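Local coordinates for COPII coat assembly protein SEC16 (Saccharomyces cerevisiae, PDB 3MZK) that helps start the assembly of the COPII coat, which forms transport vesicles at the endoplasmic reticulum and selects their cargo, and also takes part in autophagy, at residues K121-S126 against E250-I255; V197-L202 against F219-F224; Q225-N230 against P275-F280; I282-F287 against S298-I303. All blocks are in the same frame, centred on the assembly; numbering follows the deposited sequence.

Interaction 1: residues K121-S126 against E250-I255; sequences KLLYNS and ENWKSI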
# COMPACT_ATOMS: atom_id res chain seq x y z
N LYS B 121 -9.56 -27.94 5.80
CA LYS B 121 -10.20 -29.25 5.85
C LYS B 121 -9.76 -30.04 7.07
O LYS B 121 -10.49 -30.90 7.56
CB LYS B 121 -9.89 -30.05 4.58
N LEU B 122 -8.56 -29.76 7.56
CA LEU B 122 -8.05 -30.40 8.76
C LEU B 122 -8.86 -29.98 9.98
O LEU B 122 -9.27 -30.82 10.77
CB LEU B 122 -6.57 -30.07 8.96
CG LEU B 122 -5.93 -30.59 10.24
CD1 LEU B 122 -6.05 -32.10 10.34
CD2 LEU B 122 -4.48 -30.16 10.30
N LEU B 123 -9.09 -28.68 10.12
CA LEU B 123 -9.92 -28.16 11.21
C LEU B 123 -11.33 -28.71 11.15
O LEU B 123 -11.89 -29.10 12.17
CB LEU B 123 -9.98 -26.63 11.16
CG LEU B 123 -8.70 -25.86 11.48
CD1 LEU B 123 -8.92 -24.37 11.32
CD2 LEU B 123 -8.22 -26.18 12.88
N TYR B 124 -11.90 -28.74 9.96
CA TYR B 124 -13.31 -29.06 9.81
C TYR B 124 -13.58 -29.75 8.48
O TYR B 124 -13.34 -29.18 7.42
CB TYR B 124 -14.14 -27.79 9.91
CG TYR B 124 -15.64 -27.99 9.90
CD1 TYR B 124 -16.30 -28.43 11.04
CD2 TYR B 124 -16.39 -27.71 8.77
CE1 TYR B 124 -17.68 -28.60 11.04
CE2 TYR B 124 -17.76 -27.88 8.76
CZ TYR B 124 -18.40 -28.32 9.89
OH TYR B 124 -19.77 -28.49 9.87
N ASN B 125 -14.08 -30.98 8.54
CA ASN B 125 -14.45 -31.71 7.34
C ASN B 125 -15.69 -31.11 6.71
O ASN B 125 -16.78 -31.19 7.27
CB ASN B 125 -14.71 -33.18 7.65
CG ASN B 125 -15.17 -33.95 6.43
OD1 ASN B 125 -14.74 -33.66 5.31
ND2 ASN B 125 -16.06 -34.91 6.63
N SER B 126 -15.53 -30.51 5.54
CA SER B 126 -16.63 -29.81 4.89
C SER B 126 -17.47 -30.73 4.01
O SER B 126 -18.49 -30.33 3.47
CB SER B 126 -16.11 -28.62 4.07
OG SER B 126 -15.27 -29.05 3.02
N GLU B 250 -17.34 -22.85 21.24
CA GLU B 250 -17.78 -24.21 20.98
C GLU B 250 -17.58 -24.61 19.52
O GLU B 250 -17.39 -25.78 19.21
CB GLU B 250 -19.24 -24.40 21.40
N ASN B 251 -17.62 -23.62 18.62
CA ASN B 251 -17.50 -23.89 17.19
C ASN B 251 -16.27 -23.27 16.53
O ASN B 251 -16.27 -23.05 15.32
CB ASN B 251 -18.75 -23.43 16.44
CG ASN B 251 -19.99 -24.18 16.87
OD1 ASN B 251 -20.34 -25.20 16.28
ND2 ASN B 251 -20.65 -23.69 17.91
N TRP B 252 -15.23 -23.01 17.31
CA TRP B 252 -14.05 -22.31 16.79
C TRP B 252 -13.43 -23.02 15.60
O TRP B 252 -12.89 -22.38 14.70
CB TRP B 252 -13.01 -22.12 17.89
CG TRP B 252 -12.31 -23.38 18.31
CD1 TRP B 252 -12.70 -24.26 19.28
CD2 TRP B 252 -11.08 -23.91 17.78
NE1 TRP B 252 -11.80 -25.29 19.38
CE2 TRP B 252 -10.80 -25.10 18.47
CE3 TRP B 252 -10.20 -23.49 16.78
CZ2 TRP B 252 -9.68 -25.87 18.20
CZ3 TRP B 252 -9.09 -24.26 16.51
CH2 TRP B 252 -8.83 -25.44 17.22
N LYS B 253 -13.50 -24.34 15.59
CA LYS B 253 -12.89 -25.12 14.51
C LYS B 253 -13.48 -24.81 13.14
O LYS B 253 -12.74 -24.56 12.18
CB LYS B 253 -12.97 -26.61 14.82
CG LYS B 253 -11.81 -27.13 15.62
CD LYS B 253 -11.91 -28.63 15.80
CE LYS B 253 -10.78 -29.17 16.65
NZ LYS B 253 -10.98 -30.62 16.89
N SER B 254 -14.81 -24.81 13.04
CA SER B 254 -15.48 -24.55 11.77
C SER B 254 -15.40 -23.07 11.39
O SER B 254 -15.43 -22.73 10.21
CB SER B 254 -16.94 -25.01 11.83
OG SER B 254 -17.61 -24.42 12.93
N ILE B 255 -15.32 -22.21 12.40
CA ILE B 255 -15.21 -20.77 12.17
C ILE B 255 -13.89 -20.43 11.47
O ILE B 255 -13.88 -19.82 10.40
CB ILE B 255 -15.29 -19.99 13.48
CG1 ILE B 255 -16.66 -20.19 14.14
CG2 ILE B 255 -15.04 -18.51 13.24
CD1 ILE B 255 -16.83 -19.43 15.44

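Interaction 2: residues V197-L202 against F219-F224; sequences VIQKYL and FLLLIF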
# COMPACT_ATOMS: atom_id res chain seq x y z
N VAL B 197 -23.92 -1.58 9.12
CA VAL B 197 -24.93 -1.90 8.13
C VAL B 197 -25.12 -3.41 8.04
O VAL B 197 -26.24 -3.91 7.92
CB VAL B 197 -24.58 -1.34 6.74
CG1 VAL B 197 -25.61 -1.76 5.71
CG2 VAL B 197 -24.46 0.18 6.80
N ILE B 198 -24.01 -4.15 8.10
CA ILE B 198 -24.06 -5.60 8.02
C ILE B 198 -24.91 -6.16 9.15
O ILE B 198 -25.76 -7.03 8.94
CB ILE B 198 -22.65 -6.22 8.10
CG1 ILE B 198 -21.75 -5.63 7.02
CG2 ILE B 198 -22.74 -7.73 7.96
CD1 ILE B 198 -20.36 -6.23 6.99
N GLN B 199 -24.68 -5.64 10.35
CA GLN B 199 -25.43 -6.08 11.52
C GLN B 199 -26.92 -5.81 11.34
O GLN B 199 -27.74 -6.71 11.54
CB GLN B 199 -24.92 -5.37 12.77
CG GLN B 199 -23.42 -5.51 12.99
CD GLN B 199 -23.00 -5.28 14.43
OE1 GLN B 199 -23.84 -5.27 15.33
NE2 GLN B 199 -21.71 -5.09 14.65
N LYS B 200 -27.26 -4.58 10.95
CA LYS B 200 -28.67 -4.20 10.81
C LYS B 200 -29.36 -5.07 9.77
O LYS B 200 -30.51 -5.47 9.95
CB LYS B 200 -28.81 -2.70 10.49
CG LYS B 200 -28.68 -1.76 11.78
CD LYS B 200 -28.45 -0.25 11.37
CE LYS B 200 -28.20 0.65 12.64
NZ LYS B 200 -27.90 2.11 12.21
N TYR B 201 -28.67 -5.37 8.68
CA TYR B 201 -29.26 -6.21 7.64
C TYR B 201 -29.53 -7.63 8.14
O TYR B 201 -30.61 -8.18 7.92
CB TYR B 201 -28.37 -6.24 6.38
CG TYR B 201 -28.67 -7.39 5.46
CD1 TYR B 201 -29.80 -7.39 4.66
CD2 TYR B 201 -27.83 -8.49 5.41
CE1 TYR B 201 -30.08 -8.45 3.82
CE2 TYR B 201 -28.10 -9.56 4.57
CZ TYR B 201 -29.23 -9.53 3.78
OH TYR B 201 -29.50 -10.60 2.96
N LEU B 202 -28.57 -8.20 8.85
CA LEU B 202 -28.70 -9.57 9.36
C LEU B 202 -29.71 -9.68 10.49
O LEU B 202 -30.56 -10.57 10.49
CB LEU B 202 -27.34 -10.11 9.82
CG LEU B 202 -26.26 -10.31 8.75
CD1 LEU B 202 -24.95 -10.71 9.39
CD2 LEU B 202 -26.69 -11.34 7.73
N PHE B 219 -22.31 -16.39 12.34
CA PHE B 219 -21.29 -16.93 11.45
C PHE B 219 -21.07 -16.00 10.26
O PHE B 219 -19.94 -15.59 9.99
CB PHE B 219 -21.67 -18.34 11.00
CG PHE B 219 -20.49 -19.21 10.67
CD1 PHE B 219 -20.54 -20.58 10.90
CD2 PHE B 219 -19.34 -18.68 10.13
CE1 PHE B 219 -19.47 -21.39 10.60
CE2 PHE B 219 -18.26 -19.49 9.82
CZ PHE B 219 -18.32 -20.85 10.06
N LEU B 220 -22.15 -15.66 9.56
CA LEU B 220 -22.06 -14.76 8.41
C LEU B 220 -21.43 -13.43 8.79
O LEU B 220 -20.57 -12.91 8.08
CB LEU B 220 -23.44 -14.53 7.79
CG LEU B 220 -24.05 -15.66 6.96
CD1 LEU B 220 -25.43 -15.27 6.48
CD2 LEU B 220 -23.14 -16.00 5.79
N LEU B 221 -21.89 -12.87 9.91
CA LEU B 221 -21.39 -11.60 10.39
C LEU B 221 -19.88 -11.63 10.53
O LEU B 221 -19.18 -10.73 10.06
CB LEU B 221 -22.03 -11.24 11.72
CG LEU B 221 -21.51 -9.96 12.39
CD1 LEU B 221 -21.60 -8.78 11.44
CD2 LEU B 221 -22.29 -9.69 13.66
N LEU B 222 -19.37 -12.69 11.16
CA LEU B 222 -17.93 -12.79 11.40
C LEU B 222 -17.12 -12.89 10.12
O LEU B 222 -16.11 -12.20 9.96
CB LEU B 222 -17.63 -13.99 12.31
CG LEU B 222 -16.13 -14.13 12.59
CD1 LEU B 222 -15.87 -14.06 14.08
CD2 LEU B 222 -15.58 -15.42 12.00
N ILE B 223 -17.55 -13.76 9.20
CA ILE B 223 -16.87 -13.93 7.92
C ILE B 223 -16.74 -12.61 7.16
O ILE B 223 -15.68 -12.31 6.61
CB ILE B 223 -17.61 -14.93 7.02
CG1 ILE B 223 -17.63 -16.31 7.67
CG2 ILE B 223 -16.93 -15.02 5.67
CD1 ILE B 223 -18.33 -17.35 6.85
N PHE B 224 -17.81 -11.83 7.13
CA PHE B 224 -17.81 -10.55 6.43
C PHE B 224 -17.00 -9.49 7.17
O PHE B 224 -16.44 -8.60 6.55
CB PHE B 224 -19.24 -10.07 6.18
CG PHE B 224 -20.03 -10.96 5.26
CD1 PHE B 224 -19.46 -11.44 4.09
CD2 PHE B 224 -21.33 -11.33 5.57
CE1 PHE B 224 -20.17 -12.28 3.25
CE2 PHE B 224 -22.05 -12.16 4.73
CZ PHE B 224 -21.47 -12.63 3.57

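Interaction 3: residues Q225-N230 against P275-F280; sequences QVFVGN and PVVLEF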
# COMPACT_ATOMS: atom_id res chain seq x y z
N GLN B 225 -16.95 -9.60 8.49
CA GLN B 225 -16.16 -8.66 9.28
C GLN B 225 -14.67 -8.87 9.05
O GLN B 225 -13.92 -7.91 8.91
CB GLN B 225 -16.46 -8.81 10.77
CG GLN B 225 -17.83 -8.34 11.18
CD GLN B 225 -18.11 -6.92 10.72
OE1 GLN B 225 -17.20 -6.11 10.61
NE2 GLN B 225 -19.37 -6.63 10.44
N VAL B 226 -14.26 -10.13 9.00
CA VAL B 226 -12.85 -10.47 8.88
C VAL B 226 -12.24 -9.89 7.60
O VAL B 226 -11.16 -9.30 7.63
CB VAL B 226 -12.62 -12.00 8.92
CG1 VAL B 226 -11.19 -12.35 8.53
CG2 VAL B 226 -12.98 -12.56 10.29
N PHE B 227 -12.93 -10.07 6.48
CA PHE B 227 -12.39 -9.64 5.20
C PHE B 227 -12.66 -8.17 4.92
O PHE B 227 -12.65 -7.72 3.78
CB PHE B 227 -12.94 -10.52 4.08
CG PHE B 227 -12.48 -11.95 4.16
CD1 PHE B 227 -11.24 -12.32 3.65
CD2 PHE B 227 -13.27 -12.91 4.75
CE1 PHE B 227 -10.82 -13.63 3.72
CE2 PHE B 227 -12.85 -14.23 4.82
CZ PHE B 227 -11.62 -14.59 4.31
N VAL B 228 -12.88 -7.41 5.98
CA VAL B 228 -13.07 -5.97 5.88
C VAL B 228 -12.10 -5.25 6.82
O VAL B 228 -11.82 -4.06 6.65
CB VAL B 228 -14.53 -5.58 6.18
CG1 VAL B 228 -14.62 -4.15 6.67
CG2 VAL B 228 -15.39 -5.79 4.95
N GLY B 229 -11.59 -5.99 7.79
CA GLY B 229 -10.62 -5.46 8.74
C GLY B 229 -11.22 -5.23 10.11
O GLY B 229 -10.59 -4.61 10.97
N ASN B 230 -12.43 -5.73 10.32
CA ASN B 230 -13.12 -5.54 11.58
C ASN B 230 -13.11 -6.79 12.46
O ASN B 230 -13.99 -6.97 13.30
CB ASN B 230 -14.56 -5.10 11.35
CG ASN B 230 -14.66 -3.65 10.94
OD1 ASN B 230 -13.94 -2.79 11.45
ND2 ASN B 230 -15.58 -3.35 10.02
N PRO B 275 -3.12 -9.86 5.86
CA PRO B 275 -3.14 -9.15 7.15
C PRO B 275 -4.46 -9.24 7.90
O PRO B 275 -4.45 -9.48 9.11
CB PRO B 275 -2.84 -7.71 6.75
CG PRO B 275 -1.97 -7.85 5.53
CD PRO B 275 -2.49 -9.05 4.80
N VAL B 276 -5.59 -9.07 7.21
CA VAL B 276 -6.90 -9.10 7.87
C VAL B 276 -7.19 -10.47 8.49
O VAL B 276 -7.89 -10.57 9.50
CB VAL B 276 -8.04 -8.76 6.89
CG1 VAL B 276 -7.94 -7.31 6.47
CG2 VAL B 276 -8.00 -9.69 5.70
N VAL B 277 -6.67 -11.52 7.86
CA VAL B 277 -6.84 -12.86 8.37
C VAL B 277 -5.89 -13.07 9.55
O VAL B 277 -6.20 -13.78 10.51
CB VAL B 277 -6.59 -13.92 7.28
CG1 VAL B 277 -6.77 -15.33 7.83
CG2 VAL B 277 -7.53 -13.70 6.12
N LEU B 278 -4.73 -12.43 9.48
CA LEU B 278 -3.78 -12.50 10.58
C LEU B 278 -4.36 -11.85 11.84
O LEU B 278 -4.27 -12.44 12.92
CB LEU B 278 -2.45 -11.86 10.20
CG LEU B 278 -1.34 -12.06 11.24
CD1 LEU B 278 -1.25 -13.53 11.63
CD2 LEU B 278 -0.00 -11.55 10.74
N GLU B 279 -4.96 -10.67 11.72
CA GLU B 279 -5.61 -10.03 12.87
C GLU B 279 -6.63 -10.98 13.49
O GLU B 279 -6.66 -11.17 14.70
CB GLU B 279 -6.32 -8.74 12.48
CG GLU B 279 -5.45 -7.68 11.83
CD GLU B 279 -6.27 -6.46 11.41
OE1 GLU B 279 -7.15 -6.05 12.19
OE2 GLU B 279 -6.04 -5.93 10.30
N PHE B 280 -7.46 -11.57 12.64
CA PHE B 280 -8.51 -12.47 13.11
C PHE B 280 -7.96 -13.65 13.91
O PHE B 280 -8.54 -14.04 14.92
CB PHE B 280 -9.34 -13.00 11.94
CG PHE B 280 -10.11 -14.23 12.27
CD1 PHE B 280 -11.26 -14.15 13.03
CD2 PHE B 280 -9.69 -15.46 11.83
CE1 PHE B 280 -11.97 -15.29 13.35
CE2 PHE B 280 -10.40 -16.60 12.15
CZ PHE B 280 -11.54 -16.51 12.90
O HOH W 1 -9.07 -8.31 10.00

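Interaction 4: residues I282-F287 against S298-I303; sequences IEFGIF and STLFII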
# COMPACT_ATOMS: atom_id res chain seq x y z
N ILE B 282 -5.06 -13.92 15.61
CA ILE B 282 -4.53 -13.49 16.89
C ILE B 282 -5.64 -13.01 17.83
O ILE B 282 -5.73 -13.47 18.96
CB ILE B 282 -3.47 -12.41 16.70
CG1 ILE B 282 -2.35 -12.95 15.81
CG2 ILE B 282 -2.94 -11.95 18.04
CD1 ILE B 282 -1.30 -11.93 15.47
N GLU B 283 -6.50 -12.12 17.35
CA GLU B 283 -7.63 -11.65 18.15
C GLU B 283 -8.47 -12.81 18.69
O GLU B 283 -8.89 -12.79 19.85
CB GLU B 283 -8.51 -10.71 17.33
CG GLU B 283 -7.93 -9.33 17.18
CD GLU B 283 -7.78 -8.64 18.50
OE1 GLU B 283 -8.75 -8.63 19.28
OE2 GLU B 283 -6.68 -8.11 18.78
N PHE B 284 -8.72 -13.80 17.84
CA PHE B 284 -9.54 -14.94 18.21
C PHE B 284 -8.76 -15.92 19.08
O PHE B 284 -9.33 -16.59 19.95
CB PHE B 284 -10.05 -15.64 16.94
CG PHE B 284 -11.17 -16.61 17.20
CD1 PHE B 284 -11.40 -17.66 16.33
CD2 PHE B 284 -11.99 -16.47 18.30
CE1 PHE B 284 -12.43 -18.56 16.55
CE2 PHE B 284 -13.02 -17.36 18.53
CZ PHE B 284 -13.24 -18.40 17.65
N GLY B 285 -7.45 -16.00 18.85
CA GLY B 285 -6.58 -16.81 19.68
C GLY B 285 -6.43 -16.27 21.09
O GLY B 285 -6.05 -16.99 22.00
N ILE B 286 -6.74 -14.98 21.26
CA ILE B 286 -6.73 -14.35 22.57
C ILE B 286 -8.02 -14.69 23.30
O ILE B 286 -8.00 -15.16 24.43
CB ILE B 286 -6.61 -12.82 22.45
CG1 ILE B 286 -5.16 -12.42 22.16
CG2 ILE B 286 -7.10 -12.14 23.71
CD1 ILE B 286 -5.01 -11.00 21.71
N PHE B 287 -9.14 -14.45 22.63
CA PHE B 287 -10.44 -14.79 23.18
C PHE B 287 -10.45 -16.21 23.74
O PHE B 287 -10.91 -16.43 24.86
CB PHE B 287 -11.52 -14.64 22.10
CG PHE B 287 -12.81 -15.33 22.43
CD1 PHE B 287 -13.73 -14.73 23.27
CD2 PHE B 287 -13.10 -16.57 21.91
CE1 PHE B 287 -14.92 -15.36 23.57
CE2 PHE B 287 -14.29 -17.21 22.21
CZ PHE B 287 -15.20 -16.60 23.04
N SER B 298 -3.54 -21.90 20.79
CA SER B 298 -2.24 -22.26 20.22
C SER B 298 -2.35 -22.71 18.77
O SER B 298 -1.47 -22.45 17.96
CB SER B 298 -1.57 -23.36 21.05
OG SER B 298 -1.13 -22.86 22.29
N THR B 299 -3.44 -23.40 18.45
CA THR B 299 -3.70 -23.79 17.07
C THR B 299 -3.73 -22.55 16.17
O THR B 299 -3.02 -22.49 15.16
CB THR B 299 -5.03 -24.59 16.94
OG1 THR B 299 -5.00 -25.71 17.83
CG2 THR B 299 -5.23 -25.09 15.53
N LEU B 300 -4.52 -21.55 16.55
CA LEU B 300 -4.61 -20.32 15.77
C LEU B 300 -3.26 -19.62 15.64
O LEU B 300 -2.91 -19.14 14.57
CB LEU B 300 -5.66 -19.35 16.34
CG LEU B 300 -7.04 -19.96 16.62
CD1 LEU B 300 -8.09 -18.87 16.73
CD2 LEU B 300 -7.41 -20.96 15.54
N PHE B 301 -2.50 -19.56 16.74
CA PHE B 301 -1.19 -18.91 16.74
C PHE B 301 -0.21 -19.61 15.80
O PHE B 301 0.57 -18.96 15.11
CB PHE B 301 -0.60 -18.85 18.16
CG PHE B 301 -1.37 -17.97 19.10
CD1 PHE B 301 -2.10 -16.89 18.63
CD2 PHE B 301 -1.37 -18.23 20.46
CE1 PHE B 301 -2.81 -16.08 19.50
CE2 PHE B 301 -2.08 -17.41 21.35
CZ PHE B 301 -2.80 -16.34 20.86
N ILE B 302 -0.27 -20.94 15.80
CA ILE B 302 0.54 -21.75 14.89
C ILE B 302 0.23 -21.44 13.43
O ILE B 302 1.13 -21.17 12.62
CB ILE B 302 0.33 -23.25 15.15
CG1 ILE B 302 0.91 -23.63 16.51
CG2 ILE B 302 0.96 -24.08 14.05
CD1 ILE B 302 0.41 -24.97 17.04
N ILE B 303 -1.06 -21.47 13.08
CA ILE B 303 -1.48 -21.15 11.73
C ILE B 303 -1.03 -19.74 11.36
O ILE B 303 -0.61 -19.49 10.23
CB ILE B 303 -3.01 -21.23 11.58
CG1 ILE B 303 -3.49 -22.65 11.89
CG2 ILE B 303 -3.42 -20.83 10.18
CD1 ILE B 303 -5.00 -22.76 11.95

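Interaction 1: residues K121-S126 against E250-I255
Leu123 and Tyr124, where helix 116-123 gives out, meet Lys253 and Ser254 in the first turn of helix 252-261. The backbones come close here: the CA atoms of Leu123 and Lys253 lie 5.4 Å apart, as do those of Tyr124 and Ser254. Tyr124 is the first residue to abandon helical torsions. No hydrogen bond joins the segments; the contact is made by van der Waals and CH-pi packing. The Tyr124 ring, with CG anti to the backbone N (chi1 -174°), receives Ser254 CB over one face, 3.7 Å from the ring centroid and 16° off its normal, a CH-pi contact. A small side chain suits this place because its one methylene meets the ring, while Ser254 OG turns back into its own helix and donates to Asn251 O at 3.1 Å. That carbonyl also takes the N-H of Ile255, so the buried hydroxyl is satisfied within the turn. Leu123 lays CB against Lys253 O at 3.6 Å and brings the methyl CD2 to Trp252 CZ3 at 4.2 Å, the two side chains crossing at about a right angle. The extended Lys253 chain runs past the end of the other helix, its CD 3.7 Å from Leu123 O, and carries its ammonium group to a salt bridge with Asp99. Around this junction, Leu123 and Trp252 both rest on Thr299 of helix 294-303, Leu123 and Lys253 touch Thr101 of helix 101-111, and Tyr124 packs on Gln162 of the second subunit, another copy of the protein.

Interaction 2: residues V197-L202 against F219-F224
Leu221 and Leu202 form the middle of a contact between helices 191-203 and 214-226 that is made by carbon atoms, without a hydrogen bond across it. In these short segments the axes approach to 10.4 Å and run nearly antiparallel, at 160°. Leucine suits the place because the branch at CG gives it two methyls to reach across the gap. In Leu221, CG is anti to the backbone N (chi1 176°), and from it chi2 of 54° turns CD1 to Ile198 CG2 at 3.8 Å and to Gln199 CG at 4.1 Å. Leu202 answers from the facing helix with CD1, 3.8 Å from Leu221 CB, while its other methyl, CD2, lies 4.3 Å from Leu220 CD1. Ile198 uses both of its branches: CG2 serves Leu221, and CD1 reaches Phe224 CB at 4.1 Å. Gln199 is exposed and gives only its aliphatic part to the interface, a division of labour that fits an amphipathic residue at the border of a hydrophobic seam. The polar backbone is spent inside each helix on i-to-i+4 bonds, such as Leu202 N to Ile198 O. The second subunit adds to the same surroundings: its Leu158 packs on Leu220, its Leu184 on Phe224, and its Asp178 bonds the hydroxyl of Tyr201. Consecutive antiparallel helices packed in this way are the building unit of an alpha-solenoid, consistent with the ancestral coatomer element (ACE1) fold to which the Sec16 central domain is assigned.

Interaction 3: residues Q225-N230 against P275-F280
Val226 meets both Val276 and Phe280 at the point where a Schellman motif ends helix 214-226 against the first turns of helix 275-290. Its CG2 lies 3.6 Å from Phe280 CD1, the two side chains crossing obliquely, and its carbonyl oxygen sits beside the branched side chain of Val276. Beta-branched valines suit so close an approach, since they offer methyls near the backbone without a long chain. Alongside, Phe227 and Val277 point the same way, with CE1 of the former 4.1 Å from CG2 of the latter. Gly229 brings its CA to 4.0 Å from Val276 CG1. As the C-prime residue of the motif it has a positive phi (107°), which glycine adopts readily because it has no CB to press on the preceding carbonyl. The turn that places it is tied by Asn230 N to Gln225 O at 3.0 Å and, weakly, by Gly229 N to Val226 O at 3.3 Å. Gln225 O accepts from Val228 N as well, the two firm donors arriving from opposite faces of its carbonyl plane. Farther out, Lys191 holds the turn twice, donating from NZ to Gly229 O and accepting from Asn230 ND2 at its own carbonyl. Val226, Val277 and Phe280 all lean on Val259 of helix 252-261, and Phe227 touches Leu188 of the second subunit. A water spans the two segments, donating to Val276 O at 2.6 Å and, more weakly, to Val226 O at 3.3 Å.

Interaction 4: residues I282-F287 against S298-I303
Phe301 presents the edge of its ring to the carbonyl of Ile282, which lies near the ring plane with O 4.0 Å from CE1, while the tip of the ring, CZ, comes 3.5 Å from Gly285 O. The ring thus sits between the two arms of an antiparallel helical hairpin, consecutive helices 275-290 and 294-303 of the all-helical domain; the axes of the short segments approach to 8.5 Å, at 162°. An aromatic edge carries slight positive charge, which would suit the nearby Ile282 oxygen. The ring also meets that of Phe321, their planes about 50° apart. The second aromatic, Phe284, has CG anti to the backbone N (chi1 -166°), and its CD1 touches Leu300 CD1 at 3.5 Å; its ring also meets that of Phe280. Gly285 has no side chain on the face turned to Phe301, consistent with the close approach; the ring rests CE1 3.8 Å from Gly285 CA. Leu300 packs against the glycine as well, nearer its N, and no hydrogen bond crosses the interface. Each backbone serves its own helix instead, as Ile286 N does with Ile282 O, while Gly285 O receives the hydroxyl of Thr289. Helix 252-261 covers Phe284 and Leu300 through Val256, and Ile235 of helix 231-240 also packs on Phe284. A single methyl, Leu300 CD1, thus bridges the Phe284 ring and the Gly285 backbone, standing 3.6 Å from Gly285 N.

In the fold
Interactions 2, 3 and 4 follow one another along the chain inside the Sec23-binding domain, whereas interaction 1 reaches back to the mid-region, spans interaction 2 and alternates with interaction 3. Helix 214-226 serves interactions 2 and 3, helix 275-290 serves 3 and 4, and the centres of each pair are about 14 Å and 13 Å apart. Helix 252-261 knits the set together: Ile255, in segment 250-255, packs on Leu222 and Phe280, and Trp252 on Phe284 and Leu300. Interactions 2 and 4, with centres 22 Å apart, do not touch. Interaction 4 lies near the chain's centre, while 1, 2 and 3 also meet the second subunit, which suggests that the same helical stack serves both the elongated domain and its pairing.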